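Local coordinates for protein cycloalternan-forming enzyme (Listeria monocytogenes serovar 1/2a, PDB 5F7U) that is a multidomain member of glycoside hydrolase family 31, built around a TIM barrel and carrying a family 6 carbohydrate-binding module, at residues L507-N511 with T548-G552; F534-G539 with Y566-Y570; N560-T564 with S587-A592. The protein carries 1 engineered substitution. All blocks are in the same frame, centred on the assembly; numbering follows the deposited sequence.

Contact 1: residues L507-N511 with T548-G552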
ATOM      1  N   LEU A 507       3.683  21.515  16.836  1.00 16.89           N
ATOM      2  CA  LEU A 507       3.862  20.864  18.129  1.00 17.24           C
ATOM      3  C   LEU A 507       5.048  19.914  18.015  1.00 17.13           C
ATOM      4  O   LEU A 507       5.139  19.133  17.071  1.00 16.28           O
ATOM      5  CB  LEU A 507       2.582  20.111  18.537  1.00 17.00           C
ATOM      6  CG  LEU A 507       2.426  19.534  19.955  1.00 17.40           C
ATOM      7  CD1 LEU A 507       3.169  18.220  20.177  1.00 17.40           C
ATOM      8  CD2 LEU A 507       2.785  20.571  21.026  1.00 17.95           C
ATOM      9  N   ASP A 508       5.975  19.990  18.966  1.00 17.78           N
ATOM     10  CA  ASP A 508       7.100  19.075  18.943  1.00 18.04           C
ATOM     11  C   ASP A 508       6.700  17.700  19.477  1.00 18.03           C
ATOM     12  O   ASP A 508       6.709  17.475  20.695  1.00 19.07           O
ATOM     13  CB  ASP A 508       8.277  19.658  19.735  1.00 18.60           C
ATOM     14  CG  ASP A 508       9.501  18.739  19.746  1.00 18.99           C
ATOM     15  OD1 ASP A 508       9.456  17.609  19.177  1.00 18.89           O
ATOM     16  OD2 ASP A 508      10.530  19.165  20.323  1.00 19.29           O
ATOM     17  N   PHE A 509       6.360  16.783  18.565  1.00 17.70           N
ATOM     18  CA  PHE A 509       5.928  15.432  18.945  1.00 17.76           C
ATOM     19  C   PHE A 509       7.026  14.553  19.534  1.00 18.37           C
ATOM     20  O   PHE A 509       6.740  13.457  20.012  1.00 18.90           O
ATOM     21  CB  PHE A 509       5.132  14.746  17.812  1.00 16.87           C
ATOM     22  CG  PHE A 509       3.759  15.316  17.652  1.00 16.61           C
ATOM     23  CD1 PHE A 509       2.708  14.864  18.455  1.00 16.82           C
ATOM     24  CD2 PHE A 509       3.524  16.363  16.756  1.00 16.32           C
ATOM     25  CE1 PHE A 509       1.433  15.422  18.338  1.00 16.66           C
ATOM     26  CE2 PHE A 509       2.254  16.918  16.630  1.00 16.38           C
ATOM     27  CZ  PHE A 509       1.209  16.449  17.438  1.00 16.49           C
ATOM     28  N   THR A 510       8.259  15.058  19.568  1.00 18.57           N
ATOM     29  CA  THR A 510       9.363  14.357  20.262  1.00 19.19           C
ATOM     30  C   THR A 510       9.361  14.644  21.767  1.00 20.35           C
ATOM     31  O   THR A 510      10.079  13.989  22.538  1.00 21.17           O
ATOM     32  CB  THR A 510      10.776  14.664  19.671  1.00 18.85           C
ATOM     33  OG1 THR A 510      11.248  15.957  20.073  1.00 19.09           O
ATOM     34  CG2 THR A 510      10.804  14.539  18.154  1.00 18.48           C
ATOM     35  N   ASN A 511       8.561  15.631  22.171  1.00 20.89           N
ATOM     36  CA  ASN A 511       8.558  16.152  23.526  1.00 22.16           C
ATOM     37  C   ASN A 511       7.336  15.557  24.235  1.00 22.50           C
ATOM     38  O   ASN A 511       6.216  15.968  23.969  1.00 21.83           O
ATOM     39  CB  ASN A 511       8.527  17.694  23.453  1.00 22.38           C
ATOM     40  CG  ASN A 511       8.506  18.378  24.817  1.00 23.56           C
ATOM     41  OD1 ASN A 511       8.082  17.805  25.818  1.00 24.18           O
ATOM     42  ND2 ASN A 511       8.925  19.639  24.841  1.00 24.08           N
ATOM     43  N   THR A 548      15.249  22.681  15.600  1.00 21.38           N
ATOM     44  CA  THR A 548      15.750  21.772  16.645  1.00 21.49           C
ATOM     45  C   THR A 548      14.617  21.209  17.495  1.00 21.08           C
ATOM     46  O   THR A 548      13.776  21.966  17.994  1.00 21.37           O
ATOM     47  CB  THR A 548      16.763  22.492  17.569  1.00 22.57           C
ATOM     48  OG1 THR A 548      17.784  23.120  16.779  1.00 22.74           O
ATOM     49  CG2 THR A 548      17.412  21.500  18.575  1.00 22.86           C
ATOM     50  N   PHE A 549      14.630  19.887  17.683  1.00 20.33           N
ATOM     51  CA  PHE A 549      13.608  19.182  18.457  1.00 20.14           C
ATOM     52  C   PHE A 549      14.116  18.787  19.844  1.00 21.04           C
ATOM     53  O   PHE A 549      15.341  18.833  20.109  1.00 21.33           O
ATOM     54  CB  PHE A 549      13.071  18.000  17.650  1.00 19.08           C
ATOM     55  CG  PHE A 549      12.407  18.431  16.366  1.00 18.18           C
ATOM     56  CD1 PHE A 549      13.171  18.863  15.269  1.00 18.16           C
ATOM     57  CD2 PHE A 549      11.023  18.472  16.270  1.00 17.94           C
ATOM     58  CE1 PHE A 549      12.558  19.312  14.106  1.00 17.53           C
ATOM     59  CE2 PHE A 549      10.399  18.912  15.100  1.00 17.66           C
ATOM     60  CZ  PHE A 549      11.169  19.330  14.014  1.00 17.27           C
ATOM     61  N   SER A 550      13.189  18.414  20.728  1.00 21.29           N
ATOM     62  CA  SER A 550      13.539  18.112  22.128  1.00 22.36           C
ATOM     63  C   SER A 550      14.461  16.904  22.276  1.00 22.67           C
ATOM     64  O   SER A 550      15.154  16.774  23.293  1.00 23.10           O
ATOM     65  CB  SER A 550      12.285  17.923  22.972  1.00 22.30           C
ATOM     66  OG  SER A 550      11.729  16.651  22.711  1.00 22.40           O
ATOM     67  N   ASN A 551      14.441  16.023  21.277  1.00 22.38           N
ATOM     68  CA  ASN A 551      15.317  14.860  21.222  1.00 22.94           C
ATOM     69  C   ASN A 551      16.737  15.217  20.758  1.00 23.24           C
ATOM     70  O   ASN A 551      17.569  14.335  20.609  1.00 23.70           O
ATOM     71  CB  ASN A 551      14.698  13.728  20.371  1.00 22.38           C
ATOM     72  CG  ASN A 551      14.565  14.081  18.885  1.00 21.93           C
ATOM     73  OD1 ASN A 551      14.894  15.189  18.454  1.00 22.41           O
ATOM     74  ND2 ASN A 551      14.074  13.138  18.104  1.00 21.75           N
ATOM     75  N   GLY A 552      17.000  16.502  20.528  1.00 23.27           N
ATOM     76  CA  GLY A 552      18.322  16.977  20.096  1.00 23.84           C
ATOM     77  C   GLY A 552      18.557  16.894  18.596  1.00 23.55           C
ATOM     78  O   GLY A 552      19.531  17.458  18.091  1.00 24.22           O
TER
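D508 and T510 meet F549, S550 and N551 in a polar loop-to-loop contact at the periphery of the TIM-barrel domain, where two type I beta turns, D508–N511 and F549–G552, lie against each other. Segment 507-511 leads into helix 512-520, with N511 as its N-cap, and segment 548-552 precedes helix 555-577. D508 OD2 reaches across, its syn lone pair accepting the backbone N of S550 at 2.8 Å (N-H...O 147°). D508 OD1 serves mainly its own turn: the backbone N of T510 meets it from above the carboxylate plane at 2.8 Å, forming an Asx turn, while T510 OG1 donates to it from the syn side at 2.6 Å. D508 OD1 also lies at the edge of the F549 ring, in its plane, 3.4 Å from F549 CD2, with carboxylate and ring nearly perpendicular (86°). T510 OG1 can serve both loops because chi1 of 76° places it between backbone N and carbonyl carbon. T510 OG1 sits 2.8 Å from S550 OG and receives a long, weak bond from the backbone N of N551. The T510 methyl CG2 rests 3.6 Å from N551 ND2; the OD1 of the same amide accepts from E553 N. With both oxygens engaged, the D508 carboxylate is fixed in rotation, and the buried group is probably kept as an anion by these donors and the ring's positive edge.

Contact 2: residues F534-G539 with Y566-Y570. Engineered in segment 534-539: N537 (natural residue Asp). With GLC (alpha-D-glucopyranose), chain F.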
ATOM      1  N   PHE A 534      -9.119   9.938  14.811  1.00 14.65           N
ATOM      2  CA  PHE A 534      -8.768  11.196  14.161  1.00 14.22           C
ATOM      3  C   PHE A 534      -8.269  10.973  12.750  1.00 13.74           C
ATOM      4  O   PHE A 534      -7.546   9.994  12.473  1.00 13.88           O
ATOM      5  CB  PHE A 534      -7.659  11.897  14.935  1.00 14.57           C
ATOM      6  CG  PHE A 534      -8.032  12.270  16.343  1.00 15.38           C
ATOM      7  CD1 PHE A 534      -8.836  13.375  16.583  1.00 15.82           C
ATOM      8  CD2 PHE A 534      -7.589  11.501  17.432  1.00 15.81           C
ATOM      9  CE1 PHE A 534      -9.179  13.741  17.899  1.00 16.64           C
ATOM     10  CE2 PHE A 534      -7.943  11.844  18.745  1.00 16.53           C
ATOM     11  CZ  PHE A 534      -8.729  12.977  18.975  1.00 16.80           C
ATOM     12  N   LYS A 535      -8.631  11.907  11.876  1.00 13.35           N
ATOM     13  CA  LYS A 535      -8.000  12.002  10.561  1.00 13.21           C
ATOM     14  C   LYS A 535      -6.865  13.004  10.681  1.00 13.46           C
ATOM     15  O   LYS A 535      -7.070  14.216  10.572  1.00 14.01           O
ATOM     16  CB  LYS A 535      -9.009  12.386   9.464  1.00 13.02           C
ATOM     17  CG  LYS A 535      -8.365  12.530   8.055  1.00 12.76           C
ATOM     18  CD  LYS A 535      -9.435  12.816   6.992  1.00 13.09           C
ATOM     19  CE  LYS A 535      -8.778  12.857   5.605  1.00 13.33           C
ATOM     20  NZ  LYS A 535      -9.771  13.131   4.507  1.00 14.12           N
ATOM     21  N   THR A 536      -5.676  12.471  10.930  1.00 13.63           N
ATOM     22  CA  THR A 536      -4.487  13.282  11.170  1.00 14.21           C
ATOM     23  C   THR A 536      -3.807  13.612   9.856  1.00 14.53           C
ATOM     24  O   THR A 536      -3.044  12.817   9.310  1.00 14.37           O
ATOM     25  CB  THR A 536      -3.537  12.581  12.161  1.00 14.19           C
ATOM     26  OG1 THR A 536      -3.597  11.170  11.958  1.00 14.41           O
ATOM     27  CG2 THR A 536      -3.969  12.880  13.584  1.00 14.57           C
ATOM     28  N   ASN A 537      -4.153  14.777   9.335  1.00 15.60           N
ATOM     29  CA  ASN A 537      -3.645  15.269   8.066  1.00 16.89           C
ATOM     30  C   ASN A 537      -2.364  16.060   8.251  1.00 16.59           C
ATOM     31  O   ASN A 537      -2.032  16.476   9.352  1.00 16.53           O
ATOM     32  CB  ASN A 537      -4.683  16.221   7.473  1.00 18.86           C
ATOM     33  CG  ASN A 537      -4.789  16.092   5.973  1.00 21.30           C
ATOM     34  OD1 ASN A 537      -3.805  15.936   5.259  1.00 20.86           O
ATOM     35  ND2 ASN A 537      -6.019  16.093   5.497  1.00 23.80           N
ATOM     36  N   GLY A 538      -1.676  16.304   7.140  1.00 16.08           N
ATOM     37  CA  GLY A 538      -0.446  17.082   7.154  1.00 15.75           C
ATOM     38  C   GLY A 538       0.724  16.336   7.783  1.00 15.61           C
ATOM     39  O   GLY A 538       0.744  15.101   7.847  1.00 15.20           O
ATOM     40  N   GLY A 539       1.697  17.109   8.249  1.00 15.27           N
ATOM     41  CA  GLY A 539       2.897  16.529   8.848  1.00 15.29           C
ATOM     42  C   GLY A 539       4.139  16.762   8.011  1.00 15.21           C
ATOM     43  O   GLY A 539       5.257  16.579   8.518  1.00 15.11           O
ATOM     44  N   TYR A 566       4.007  12.376  14.859  1.00 13.91           N
ATOM     45  CA  TYR A 566       2.702  13.010  14.989  1.00 13.73           C
ATOM     46  C   TYR A 566       1.574  11.971  14.906  1.00 13.57           C
ATOM     47  O   TYR A 566       0.713  11.891  15.791  1.00 13.67           O
ATOM     48  CB  TYR A 566       2.597  14.072  13.876  1.00 13.52           C
ATOM     49  CG  TYR A 566       1.208  14.467  13.374  1.00 13.55           C
ATOM     50  CD1 TYR A 566       0.178  14.844  14.259  1.00 13.91           C
ATOM     51  CD2 TYR A 566       0.962  14.561  12.004  1.00 13.18           C
ATOM     52  CE1 TYR A 566      -1.071  15.235  13.779  1.00 13.93           C
ATOM     53  CE2 TYR A 566      -0.285  14.957  11.518  1.00 13.23           C
ATOM     54  CZ  TYR A 566      -1.286  15.322  12.420  1.00 13.62           C
ATOM     55  OH  TYR A 566      -2.531  15.730  11.959  1.00 13.64           O
ATOM     56  N   VAL A 567       1.586  11.176  13.838  1.00 13.19           N
ATOM     57  CA  VAL A 567       0.490  10.232  13.602  1.00 13.04           C
ATOM     58  C   VAL A 567       0.444   9.177  14.709  1.00 13.38           C
ATOM     59  O   VAL A 567      -0.644   8.844  15.230  1.00 13.69           O
ATOM     60  CB  VAL A 567       0.626   9.595  12.197  1.00 12.63           C
ATOM     61  CG1 VAL A 567      -0.258   8.352  12.038  1.00 12.76           C
ATOM     62  CG2 VAL A 567       0.270  10.626  11.133  1.00 12.63           C
ATOM     63  N   SER A 568       1.617   8.647  15.067  1.00 13.47           N
ATOM     64  CA  SER A 568       1.670   7.629  16.122  1.00 14.15           C
ATOM     65  C   SER A 568       1.225   8.195  17.472  1.00 14.92           C
ATOM     66  O   SER A 568       0.531   7.496  18.225  1.00 15.19           O
ATOM     67  CB  SER A 568       3.062   7.000  16.231  1.00 14.36           C
ATOM     68  OG  SER A 568       4.035   7.940  16.666  1.00 14.63           O
ATOM     69  N   SER A 569       1.579   9.453  17.763  1.00 14.99           N
ATOM     70  CA  SER A 569       1.187  10.057  19.055  1.00 15.90           C
ATOM     71  C   SER A 569      -0.325  10.106  19.196  1.00 16.03           C
ATOM     72  O   SER A 569      -0.872   9.725  20.247  1.00 16.25           O
ATOM     73  CB  SER A 569       1.767  11.457  19.231  1.00 16.25           C
ATOM     74  OG  SER A 569       3.167  11.397  19.448  1.00 16.92           O
ATOM     75  N   TYR A 570      -0.994  10.568  18.138  1.00 15.55           N
ATOM     76  CA  TYR A 570      -2.449  10.633  18.137  1.00 15.75           C
ATOM     77  C   TYR A 570      -3.101   9.256  18.159  1.00 15.73           C
ATOM     78  O   TYR A 570      -4.114   9.068  18.837  1.00 16.12           O
ATOM     79  CB  TYR A 570      -2.932  11.366  16.912  1.00 15.46           C
ATOM     80  CG  TYR A 570      -3.233  12.832  17.069  1.00 15.69           C
ATOM     81  CD1 TYR A 570      -2.238  13.795  16.865  1.00 15.79           C
ATOM     82  CD2 TYR A 570      -4.537  13.266  17.325  1.00 15.97           C
ATOM     83  CE1 TYR A 570      -2.537  15.160  16.932  1.00 16.01           C
ATOM     84  CE2 TYR A 570      -4.847  14.624  17.399  1.00 16.22           C
ATOM     85  CZ  TYR A 570      -3.838  15.567  17.194  1.00 16.53           C
ATOM     86  OH  TYR A 570      -4.128  16.926  17.217  1.00 16.83           O
TER
HETATM   87  C1  GLC F   2      -6.079  18.208   2.934  1.00 24.23           C
HETATM   88  C2  GLC F   2      -6.499  16.731   2.767  1.00 22.22           C
HETATM   89  C3  GLC F   2      -7.933  16.569   2.223  1.00 21.59           C
HETATM   90  C4  GLC F   2      -8.921  17.386   3.071  1.00 21.87           C
HETATM   91  C5  GLC F   2      -8.387  18.797   3.357  1.00 23.14           C
HETATM   92  C6  GLC F   2      -9.252  19.589   4.324  1.00 23.44           C
HETATM   93  O2  GLC F   2      -5.505  16.010   2.033  1.00 22.18           O
HETATM   94  O3  GLC F   2      -8.345  15.191   2.233  1.00 19.32           O
HETATM   95  O4  GLC F   2     -10.188  17.482   2.394  1.00 19.95           O
HETATM   96  O5  GLC F   2      -7.026  18.818   3.834  1.00 23.37           O
HETATM   97  O6  GLC F   2      -8.719  20.928   4.328  1.00 24.60           O
HETATM   98  O   HOH W   1      -3.165   9.615  14.210  1.00 16.19           O
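T536 packs against Y566 and Y570, and F534 against Y570, at a strand-to-helix layer of the (beta/alpha)8 barrel, where strand 534-536, fourth in the barrel, runs antiparallel to helix 555-577, which follows it; the short axes approach to 9.5 Å at 169°. The T536 methyl CG2 sits over one face of the Y570 ring, a CH-pi contact 3.8 Å from the centroid. An edge of the same ring, through Y570 CD2, points at the face of F534, 3.5 Å from F534 CD2, in a T-shaped pair with planes at 77°. One aromatic ring thus covers two alternate residues of the strand, both turned to the helix. Y566, its CG swung anti to the backbone N (chi1 154°), slides past T536 to place its OH at the strand end, where it donates to the N537 carbonyl O at 2.8 Å. Beyond it, the Y566 ring edge faces G538 O, and G539 CA lies 4.2 Å from Y566 CD2. T536 OG1 bonds to S585 OG of the next strand and, through a water, to V567 O; the water is 2.8 Å from V567 O. On the other side of the strand, K535 extends into the glycan pocket, salt-bridged to E400 and in cation-pi contact with W599, and makes a weak bond to O3 of the glucopyranose. N537, an engineered residue, lines the same pocket, and its OD1 accepts from G538 N. Residues thus turn alternately to the helix layer and to the pocket at the C-terminal end of the strand, as in TIM barrels.

Contact 3: residues N560-T564 with S587-A592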
ATOM      1  N   ASN A 560      11.522  13.654   7.710  1.00 13.51           N
ATOM      2  CA  ASN A 560      10.792  12.441   7.342  1.00 12.91           C
ATOM      3  C   ASN A 560      10.120  11.770   8.544  1.00 12.78           C
ATOM      4  O   ASN A 560       9.059  11.145   8.413  1.00 12.56           O
ATOM      5  CB  ASN A 560      11.698  11.434   6.625  1.00 12.84           C
ATOM      6  CG  ASN A 560      12.143  11.923   5.244  1.00 12.92           C
ATOM      7  OD1 ASN A 560      11.570  12.866   4.678  1.00 13.00           O
ATOM      8  ND2 ASN A 560      13.149  11.262   4.681  1.00 12.67           N
ATOM      9  N   ARG A 561      10.752  11.919   9.705  1.00 12.64           N
ATOM     10  CA  ARG A 561      10.293  11.289  10.951  1.00 12.90           C
ATOM     11  C   ARG A 561       9.090  11.979  11.571  1.00 12.86           C
ATOM     12  O   ARG A 561       8.204  11.315  12.128  1.00 13.11           O
ATOM     13  CB  ARG A 561      11.464  11.204  11.955  1.00 13.15           C
ATOM     14  CG  ARG A 561      11.130  10.621  13.344  1.00 13.74           C
ATOM     15  CD  ARG A 561      10.413   9.269  13.298  1.00 13.79           C
ATOM     16  NE  ARG A 561      11.141   8.282  12.499  1.00 13.87           N
ATOM     17  CZ  ARG A 561      10.629   7.127  12.080  1.00 13.85           C
ATOM     18  NH1 ARG A 561       9.370   6.798  12.365  1.00 14.10           N
ATOM     19  NH2 ARG A 561      11.383   6.307  11.362  1.00 13.80           N
ATOM     20  N   TYR A 562       9.077  13.306  11.510  1.00 13.01           N
ATOM     21  CA  TYR A 562       8.026  14.106  12.147  1.00 13.31           C
ATOM     22  C   TYR A 562       6.597  13.607  11.891  1.00 13.11           C
ATOM     23  O   TYR A 562       5.836  13.428  12.861  1.00 13.23           O
ATOM     24  CB  TYR A 562       8.166  15.586  11.771  1.00 13.44           C
ATOM     25  CG  TYR A 562       7.155  16.437  12.511  1.00 13.83           C
ATOM     26  CD1 TYR A 562       7.432  16.922  13.801  1.00 14.39           C
ATOM     27  CD2 TYR A 562       5.923  16.764  11.925  1.00 13.51           C
ATOM     28  CE1 TYR A 562       6.493  17.676  14.486  1.00 14.63           C
ATOM     29  CE2 TYR A 562       4.976  17.529  12.609  1.00 13.89           C
ATOM     30  CZ  TYR A 562       5.266  17.990  13.879  1.00 14.51           C
ATOM     31  OH  TYR A 562       4.337  18.749  14.562  1.00 14.59           O
ATOM     32  N   PRO A 563       6.210  13.377  10.602  1.00 12.86           N
ATOM     33  CA  PRO A 563       4.825  12.928  10.427  1.00 12.84           C
ATOM     34  C   PRO A 563       4.474  11.647  11.170  1.00 12.88           C
ATOM     35  O   PRO A 563       3.347  11.540  11.689  1.00 12.99           O
ATOM     36  CB  PRO A 563       4.700  12.733   8.898  1.00 12.60           C
ATOM     37  CG  PRO A 563       6.133  12.666   8.403  1.00 12.83           C
ATOM     38  CD  PRO A 563       6.843  13.641   9.289  1.00 12.91           C
ATOM     39  N   THR A 564       5.401  10.686  11.226  1.00 12.69           N
ATOM     40  CA  THR A 564       5.149   9.437  11.957  1.00 13.26           C
ATOM     41  C   THR A 564       5.131   9.635  13.474  1.00 13.90           C
ATOM     42  O   THR A 564       4.338   8.988  14.171  1.00 14.28           O
ATOM     43  CB  THR A 564       6.075   8.329  11.446  1.00 13.51           C
ATOM     44  OG1 THR A 564       5.770   8.139  10.069  1.00 13.47           O
ATOM     45  CG2 THR A 564       5.844   6.978  12.157  1.00 13.47           C
ATOM     46  N   SER A 587       0.771  10.977   5.678  1.00 12.89           N
ATOM     47  CA  SER A 587       2.217  11.180   5.628  1.00 12.86           C
ATOM     48  C   SER A 587       2.963  10.300   6.596  1.00 12.78           C
ATOM     49  O   SER A 587       2.467  10.026   7.686  1.00 13.04           O
ATOM     50  CB  SER A 587       2.567  12.633   5.951  1.00 13.55           C
ATOM     51  OG  SER A 587       3.961  12.848   5.710  1.00 13.96           O
ATOM     52  N   GLY A 588       4.175   9.890   6.219  1.00 12.32           N
ATOM     53  CA  GLY A 588       5.016   9.170   7.176  1.00 12.84           C
ATOM     54  C   GLY A 588       6.259   8.571   6.554  1.00 12.64           C
ATOM     55  O   GLY A 588       6.543   8.777   5.375  1.00 12.29           O
ATOM     56  N   THR A 589       7.017   7.854   7.381  1.00 12.70           N
ATOM     57  CA  THR A 589       8.205   7.157   6.888  1.00 12.74           C
ATOM     58  C   THR A 589       8.211   5.730   7.452  1.00 12.64           C
ATOM     59  O   THR A 589       7.158   5.227   7.848  1.00 12.20           O
ATOM     60  CB  THR A 589       9.495   7.983   7.149  1.00 13.45           C
ATOM     61  OG1 THR A 589      10.587   7.380   6.438  1.00 14.40           O
ATOM     62  CG2 THR A 589       9.783   8.081   8.634  1.00 14.46           C
ATOM     63  N   SER A 590       9.364   5.055   7.452  0.50 12.63           N
ATOM     64  CA  SER A 590       9.444   3.711   8.049  0.50 12.63           C
ATOM     65  C   SER A 590       8.850   3.703   9.460  0.50 12.96           C
ATOM     66  O   SER A 590       9.121   4.604  10.269  0.50 12.98           O
ATOM     67  CB  SER A 590      10.895   3.244   8.126  0.50 12.94           C
ATOM     68  OG  SER A 590      11.629   4.082   8.984  0.50 12.83           O
ATOM     69  N   GLY A 591       8.017   2.696   9.731  1.00 13.03           N
ATOM     70  CA  GLY A 591       7.266   2.599  11.006  1.00 13.30           C
ATOM     71  C   GLY A 591       5.862   3.176  10.924  1.00 13.00           C
ATOM     72  O   GLY A 591       5.058   2.943  11.831  1.00 13.22           O
ATOM     73  N   ALA A 592       5.552   3.922   9.854  1.00 12.58           N
ATOM     74  CA  ALA A 592       4.191   4.460   9.676  1.00 12.60           C
ATOM     75  C   ALA A 592       3.134   3.370   9.870  1.00 12.54           C
ATOM     76  O   ALA A 592       2.060   3.618  10.416  1.00 12.62           O
ATOM     77  CB  ALA A 592       4.038   5.061   8.295  1.00 12.52           C
TER
HETATM   78  O   HOH W   2       3.078   8.208   9.791  1.00 11.92           O
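T564 and R561, on helix 555-577 of the TIM barrel, grip the loop 587-592 that follows the fifth barrel strand. T564 OG1 accepts the backbone N of T589 at 3.0 Å in a fairly straight bond (159°) and also contacts a water, which donates to S587 O. The loop thus docks onto one hydroxyl both directly and through solvent. R561 starts away from the loop but bends at chi2 and chi3, so that NH1 and NH2 both donate end-on to the S590 carbonyl O, each at 3.0 Å, NH1 approaching nearly along the C=O axis. S590 is modelled in two conformers, so this grip is established for one of them alone. The methyl T589 CG2 covers one guanidinium face, 3.6 Å from R561 NH2, while NE is salt-bridged to D304. P563 CB packs against S587 OG, 3.3 Å away, whose hydroxyl bonds to Y285 O. T589 OG1 likewise bonds to A287 O, and the N560 amide is satisfied at both ends, by V271 N and T269 O. The type II turn T589–A592 is closed by A592 N to T589 O. By contrast, the buried carbonyl N560 O has no polar partner in the model and meets T589 CG2 at 3.2 Å.

From the N terminus, the chain opens contact 1 at 507-511, passes through the fourth barrel strand and the loop after it, 534-539, where contact 2 opens, and closes contact 1 at 548-552. Helix 555-577 then opens contact 3 at 560-564 and, further along, closes contact 2 at 566-570; the loop at 587-592 closes contact 3. Contact 2 therefore crosses both others, whereas contacts 1 and 3 follow in series. The helix carries one segment of contacts 2 and 3 and touches contact 1 through F509, which packs on Y566 and S569; L507 O probably bonds to Y562 OH. G539 O packs on P563 CD between contacts 2 and 3, tying strand, helix and both flanking loops together.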